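Local coordinates for protein chloromuconate cycloisomerase (Rhodococcus opacus, PDB 4M0X) that is a member of the enolase superfamily, with an N-terminal enolase-type domain and a TIM-barrel domain that binds a manganese(II) ion, at residues 12-17 / 30-35; 129-134 / 316-321. One frame throughout, in Å; residues are numbered along the deposited sequence.

Interaction 1: residues 12-17 / 30-35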
loop_
_atom_site.group_PDB
_atom_site.type_symbol
_atom_site.label_atom_id
_atom_site.label_comp_id
_atom_site.label_asym_id
_atom_site.label_seq_id
_atom_site.Cartn_x
_atom_site.Cartn_y
_atom_site.Cartn_z
ATOM N N ILE A 12 -34.824 -29.599 -21.812
ATOM C CA ILE A 12 -34.084 -28.779 -22.758
ATOM C C ILE A 12 -35.055 -28.231 -23.849
ATOM O O ILE A 12 -35.740 -28.997 -24.534
ATOM C CB ILE A 12 -32.879 -29.588 -23.308
ATOM C CG1 ILE A 12 -31.967 -30.027 -22.154
ATOM C CG2 ILE A 12 -32.053 -28.820 -24.323
ATOM C CD1 ILE A 12 -31.031 -31.183 -22.504
ATOM N N VAL A 13 -35.135 -26.906 -23.971
ATOM C CA VAL A 13 -36.033 -26.261 -24.934
ATOM C C VAL A 13 -35.273 -25.407 -25.959
ATOM O O VAL A 13 -34.317 -24.689 -25.614
ATOM C CB VAL A 13 -37.025 -25.337 -24.209
ATOM C CG1 VAL A 13 -37.923 -24.619 -25.225
ATOM C CG2 VAL A 13 -37.794 -26.093 -23.153
ATOM N N ASP A 14 -35.669 -25.467 -27.215
ATOM C CA ASP A 14 -34.977 -24.641 -28.211
ATOM C C ASP A 14 -35.992 -23.662 -28.704
ATOM O O ASP A 14 -37.092 -24.055 -29.060
ATOM C CB ASP A 14 -34.434 -25.442 -29.402
ATOM C CG ASP A 14 -33.328 -26.443 -29.022
ATOM O OD1 ASP A 14 -32.304 -26.082 -28.360
ATOM O OD2 ASP A 14 -33.484 -27.617 -29.444
ATOM N N LEU A 15 -35.642 -22.390 -28.721
ATOM C CA LEU A 15 -36.611 -21.356 -29.084
ATOM C C LEU A 15 -36.219 -20.590 -30.319
ATOM O O LEU A 15 -35.127 -20.017 -30.388
ATOM C CB LEU A 15 -36.846 -20.391 -27.907
ATOM C CG LEU A 15 -37.587 -21.013 -26.721
ATOM C CD1 LEU A 15 -37.811 -19.985 -25.634
ATOM C CD2 LEU A 15 -38.915 -21.627 -27.161
ATOM N N PRO A 16 -37.111 -20.566 -31.308
ATOM C CA PRO A 16 -36.877 -19.833 -32.558
ATOM C C PRO A 16 -36.598 -18.356 -32.284
ATOM O O PRO A 16 -37.327 -17.721 -31.542
ATOM C CB PRO A 16 -38.195 -20.007 -33.299
ATOM C CG PRO A 16 -39.196 -20.112 -32.207
ATOM C CD PRO A 16 -38.505 -21.005 -31.206
ATOM N N SER A 17 -35.542 -17.827 -32.887
ATOM C CA SER A 17 -35.090 -16.465 -32.605
ATOM C C SER A 17 -35.055 -15.575 -33.843
ATOM O O SER A 17 -34.571 -15.987 -34.888
ATOM C CB SER A 17 -33.707 -16.504 -31.975
ATOM O OG SER A 17 -33.014 -15.331 -32.324
ATOM N N HIS A 30 -30.524 -19.861 -32.537
ATOM C CA HIS A 30 -31.770 -19.960 -31.804
ATOM C C HIS A 30 -31.416 -19.808 -30.326
ATOM O O HIS A 30 -30.270 -19.595 -29.985
ATOM C CB HIS A 30 -32.423 -21.315 -32.073
ATOM C CG HIS A 30 -31.521 -22.486 -31.807
ATOM N ND1 HIS A 30 -31.618 -23.259 -30.669
ATOM C CD2 HIS A 30 -30.503 -23.012 -32.532
ATOM C CE1 HIS A 30 -30.704 -24.215 -30.707
ATOM N NE2 HIS A 30 -30.012 -24.087 -31.826
ATOM N N GLN A 31 -32.388 -19.924 -29.441
ATOM C CA GLN A 31 -32.125 -19.841 -28.013
ATOM C C GLN A 31 -32.334 -21.194 -27.350
ATOM O O GLN A 31 -33.203 -21.973 -27.744
ATOM C CB GLN A 31 -33.047 -18.807 -27.389
ATOM C CG GLN A 31 -32.919 -18.704 -25.895
ATOM C CD GLN A 31 -31.688 -17.953 -25.473
ATOM O OE1 GLN A 31 -31.706 -16.731 -25.358
ATOM N NE2 GLN A 31 -30.612 -18.685 -25.223
ATOM N N SER A 32 -31.543 -21.488 -26.334
ATOM C CA SER A 32 -31.602 -22.805 -25.747
ATOM C C SER A 32 -31.622 -22.671 -24.260
ATOM O O SER A 32 -30.762 -22.014 -23.679
ATOM C CB SER A 32 -30.398 -23.627 -26.177
ATOM O OG SER A 32 -30.615 -24.194 -27.462
ATOM N N ILE A 33 -32.626 -23.266 -23.637
ATOM C CA ILE A 33 -32.779 -23.159 -22.198
ATOM C C ILE A 33 -33.075 -24.532 -21.646
ATOM O O ILE A 33 -33.521 -25.423 -22.381
ATOM C CB ILE A 33 -33.899 -22.167 -21.799
ATOM C CG1 ILE A 33 -35.282 -22.780 -22.004
ATOM C CG2 ILE A 33 -33.764 -20.845 -22.562
ATOM C CD1 ILE A 33 -36.414 -22.000 -21.363
ATOM N N VAL A 34 -32.798 -24.724 -20.366
ATOM C CA VAL A 34 -33.366 -25.846 -19.672
ATOM C C VAL A 34 -34.559 -25.252 -18.939
ATOM O O VAL A 34 -34.397 -24.292 -18.175
ATOM C CB VAL A 34 -32.351 -26.491 -18.687
ATOM C CG1 VAL A 34 -32.960 -27.694 -17.985
ATOM C CG2 VAL A 34 -31.089 -26.926 -19.415
ATOM N N LEU A 35 -35.762 -25.768 -19.162
ATOM C CA LEU A 35 -36.883 -25.306 -18.321
ATOM C C LEU A 35 -37.084 -26.163 -17.063
ATOM O O LEU A 35 -37.386 -27.342 -17.167
ATOM C CB LEU A 35 -38.196 -25.171 -19.100
ATOM C CG LEU A 35 -39.223 -24.625 -18.113
ATOM C CD1 LEU A 35 -39.403 -23.139 -18.318
ATOM C CD2 LEU A 35 -40.549 -25.351 -18.186
#

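Interaction 2: residues 129-134 / 316-321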
loop_
_atom_site.group_PDB
_atom_site.type_symbol
_atom_site.label_atom_id
_atom_site.label_comp_id
_atom_site.label_asym_id
_atom_site.label_seq_id
_atom_site.Cartn_x
_atom_site.Cartn_y
_atom_site.Cartn_z
ATOM N N GLY A 129 -40.732 -4.856 -2.665
ATOM C CA GLY A 129 -41.605 -4.061 -3.534
ATOM C C GLY A 129 -40.882 -3.330 -4.653
ATOM O O GLY A 129 -39.719 -2.957 -4.502
ATOM N N LEU A 130 -41.564 -3.137 -5.782
ATOM C CA LEU A 130 -40.965 -2.462 -6.935
ATOM C C LEU A 130 -40.644 -1.031 -6.568
ATOM O O LEU A 130 -41.371 -0.437 -5.793
ATOM C CB LEU A 130 -41.921 -2.453 -8.123
ATOM C CG LEU A 130 -42.307 -3.723 -8.877
ATOM C CD1 LEU A 130 -43.463 -3.396 -9.814
ATOM C CD2 LEU A 130 -41.123 -4.271 -9.637
ATOM N N ARG A 131 -39.550 -0.493 -7.117
ATOM C CA ARG A 131 -39.262 0.951 -7.088
ATOM C C ARG A 131 -39.500 1.626 -8.429
ATOM O O ARG A 131 -39.261 2.819 -8.573
ATOM C CB ARG A 131 -37.841 1.185 -6.683
ATOM C CG ARG A 131 -37.514 0.400 -5.445
ATOM C CD ARG A 131 -36.317 0.996 -4.792
ATOM N NE ARG A 131 -35.719 -0.001 -3.947
ATOM C CZ ARG A 131 -34.865 0.273 -2.973
ATOM N NH1 ARG A 131 -34.537 1.537 -2.709
ATOM N NH2 ARG A 131 -34.340 -0.720 -2.274
ATOM N N ARG A 132 -39.968 0.871 -9.414
ATOM C CA ARG A 132 -40.317 1.448 -10.697
ATOM C C ARG A 132 -41.146 0.413 -11.416
ATOM O O ARG A 132 -40.985 -0.789 -11.161
ATOM C CB ARG A 132 -39.052 1.854 -11.482
ATOM C CG ARG A 132 -38.050 0.727 -11.780
ATOM C CD ARG A 132 -36.685 1.203 -12.276
ATOM N NE ARG A 132 -35.826 1.810 -11.234
ATOM C CZ ARG A 132 -35.221 1.191 -10.198
ATOM N NH1 ARG A 132 -35.352 -0.100 -9.932
ATOM N NH2 ARG A 132 -34.459 1.899 -9.392
ATOM N N LYS A 133 -42.050 0.868 -12.287
ATOM C CA LYS A 133 -42.951 -0.062 -13.005
ATOM C C LYS A 133 -42.468 -0.357 -14.424
ATOM O O LYS A 133 -42.880 -1.337 -15.047
ATOM C CB LYS A 133 -44.403 0.457 -13.011
ATOM C CG LYS A 133 -44.964 0.769 -11.626
ATOM C CD LYS A 133 -46.472 0.553 -11.559
ATOM C CE LYS A 133 -47.084 1.003 -10.223
ATOM N NZ LYS A 133 -46.867 2.448 -9.957
ATOM N N ARG A 134 -41.582 0.499 -14.920
ATOM C CA ARG A 134 -41.082 0.393 -16.279
ATOM C C ARG A 134 -39.572 0.538 -16.270
ATOM O O ARG A 134 -39.032 1.248 -15.455
ATOM C CB ARG A 134 -41.751 1.462 -17.176
ATOM C CG ARG A 134 -43.091 1.036 -17.781
ATOM C CD ARG A 134 -43.957 2.194 -18.251
ATOM N NE ARG A 134 -44.551 2.895 -17.104
ATOM C CZ ARG A 134 -45.772 2.666 -16.596
ATOM N NH1 ARG A 134 -46.580 1.745 -17.141
ATOM N NH2 ARG A 134 -46.186 3.367 -15.529
ATOM N N THR A 316 -36.880 -4.027 -8.145
ATOM C CA THR A 316 -36.729 -3.835 -6.713
ATOM C C THR A 316 -35.462 -3.059 -6.411
ATOM O O THR A 316 -35.323 -2.497 -5.358
ATOM C CB THR A 316 -36.737 -5.145 -5.859
ATOM O OG1 THR A 316 -35.488 -5.829 -5.961
ATOM C CG2 THR A 316 -37.875 -6.088 -6.228
ATOM N N MET A 317 -34.527 -3.046 -7.347
ATOM C CA MET A 317 -33.174 -2.555 -7.087
ATOM C C MET A 317 -33.094 -1.038 -6.968
ATOM O O MET A 317 -33.801 -0.321 -7.686
ATOM C CB MET A 317 -32.263 -3.028 -8.196
ATOM C CG MET A 317 -31.654 -4.378 -7.917
ATOM S SD MET A 317 -30.829 -5.021 -9.386
ATOM C CE MET A 317 -29.468 -3.901 -9.659
ATOM N N PRO A 318 -32.233 -0.545 -6.053
ATOM C CA PRO A 318 -32.190 0.893 -5.826
ATOM C C PRO A 318 -31.496 1.624 -6.961
ATOM O O PRO A 318 -31.643 2.845 -7.077
ATOM C CB PRO A 318 -31.383 1.022 -4.533
ATOM C CG PRO A 318 -30.485 -0.172 -4.523
ATOM C CD PRO A 318 -31.292 -1.276 -5.169
ATOM N N ASP A 319 -30.753 0.894 -7.794
ATOM C CA ASP A 319 -29.909 1.535 -8.799
ATOM C C ASP A 319 -29.813 0.718 -10.071
ATOM O O ASP A 319 -29.438 -0.444 -10.044
ATOM C CB ASP A 319 -28.501 1.803 -8.235
ATOM C CG ASP A 319 -27.585 2.518 -9.229
ATOM O OD1 ASP A 319 -26.994 1.870 -10.116
ATOM O OD2 ASP A 319 -27.443 3.752 -9.132
ATOM N N LEU A 320 -30.159 1.349 -11.187
ATOM C CA LEU A 320 -29.857 0.810 -12.501
ATOM C C LEU A 320 -29.450 1.989 -13.336
ATOM O O LEU A 320 -30.080 2.263 -14.352
ATOM C CB LEU A 320 -31.097 0.224 -13.146
ATOM C CG LEU A 320 -31.940 -0.910 -12.619
ATOM C CD1 LEU A 320 -32.961 -1.024 -13.715
ATOM C CD2 LEU A 320 -31.199 -2.236 -12.463
ATOM N N SER A 321 -28.417 2.701 -12.897
ATOM C CA SER A 321 -28.063 3.969 -13.541
ATOM C C SER A 321 -27.412 3.725 -14.886
ATOM O O SER A 321 -27.486 4.577 -15.757
ATOM C CB SER A 321 -27.118 4.810 -12.684
ATOM O OG SER A 321 -26.889 4.233 -11.425
#

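Interaction 1: residues 12-17 / 30-35
Two neighbouring antiparallel strands of the N-terminal, enolase-type domain meet here, strand 5-17 lying against strand 27-40. Val13 with Ile33 and Leu15 with Gln31 are hydrogen-bonded pairs. Val13 N points almost straight along the Ile33 carbonyl axis, with Val13 N to Ile33 O 2.7 Å and 177° at the hydrogen; Ile33 N returns the bond to Val13 O at 3.0 Å. Leu15 N to Gln31 O, also 2.7 Å, lies in the carbonyl plane.

On one face Val13 sets CB against Ile33 CG1 at 3.8 Å. A chi1 of 76° sets Ile33 CG1 between its own backbone N and carbonyl carbon, where it meets Val13 CB. This face is covered partly by Leu365 and Tyr368 of helix 362-368, which touch Val13.

The other face carries the non-hydrogen-bonded pairs. Ser32 OG donates to Asp14 OD1 at 2.7 Å, using the anti lone pair of the carboxylate. The same oxygen lies at the edge of the His30 ring, 3.4 Å from His30 CE1; ring and carboxylate stand nearly perpendicular, 87° apart. Farther along, Ile12 CG1 meets Val34 CG2 beside helix 63-74.

Asp14 OD1 also forms a salt bridge with Arg370, so one carboxylate oxygen joins both strands to the C-terminal tail. The hydroxyl and the guanidinium would together stabilise its negative charge, probably keeping Asp14 ionised.

Interaction 2: residues 129-134 / 316-321
Arg131 leaves its backbone with CB directed toward 316-321 and CG anti to the carbonyl carbon (chi1 -49°), then runs extended to NE. Arg131 CG passes 3.6 Å from Thr316 O, and CD continues alongside that carbonyl. NE of Arg131 donates to Thr316 O at 2.9 Å, a bent bond (136° at the hydrogen) that reaches the oxygen from above the carbonyl plane. Beyond it the guanidinium lays one face over Pro318, whose CB comes within 3.7 Å of Arg131 NH1; the two side chains cross obliquely.

Arg132 takes the next carbonyl. Its chain bends at chi3 (74°), bringing the guanidinium end-on to Met317 O, which accepts from Arg132 NH1 at 2.7 Å and from Arg132 NH2 at 2.9 Å. The oxygen lies in the guanidinium plane, and Leu320 CG sits over one face of the group.

Successive carbonyls where helix 304-316 gives way to loop are thus gripped by successive arginines, whose positive charge probably suits the negative end of the helix dipole. In this TIM-barrel-like domain the pairing joins the segment leading into strand 134-141 to the loop between helix 304-316 and strand 323-324.

Overall arrangement
The two contacts lie on opposite sides of the chain's centre, their own centres 28 Å apart and their nearest atoms about 19 Å apart, so neither touches the other. Interaction 1 belongs to the N-terminal domain's antiparallel sheet, whereas interaction 2 joins two loops that lead into strands of the barrel sheet. In sequence, interaction 1 closes before interaction 2 opens. The manganese ion is held by Asp196, Glu222 and Asp247 of the barrel; the side chain of Gln31, in interaction 1, is about 14 Å from the bound manganese ion, too far for direct coordination. Interaction 2 borders the second subunit, where Arg131 packs on Gln91 of that neighbouring chain, while no other chain touches interaction 1.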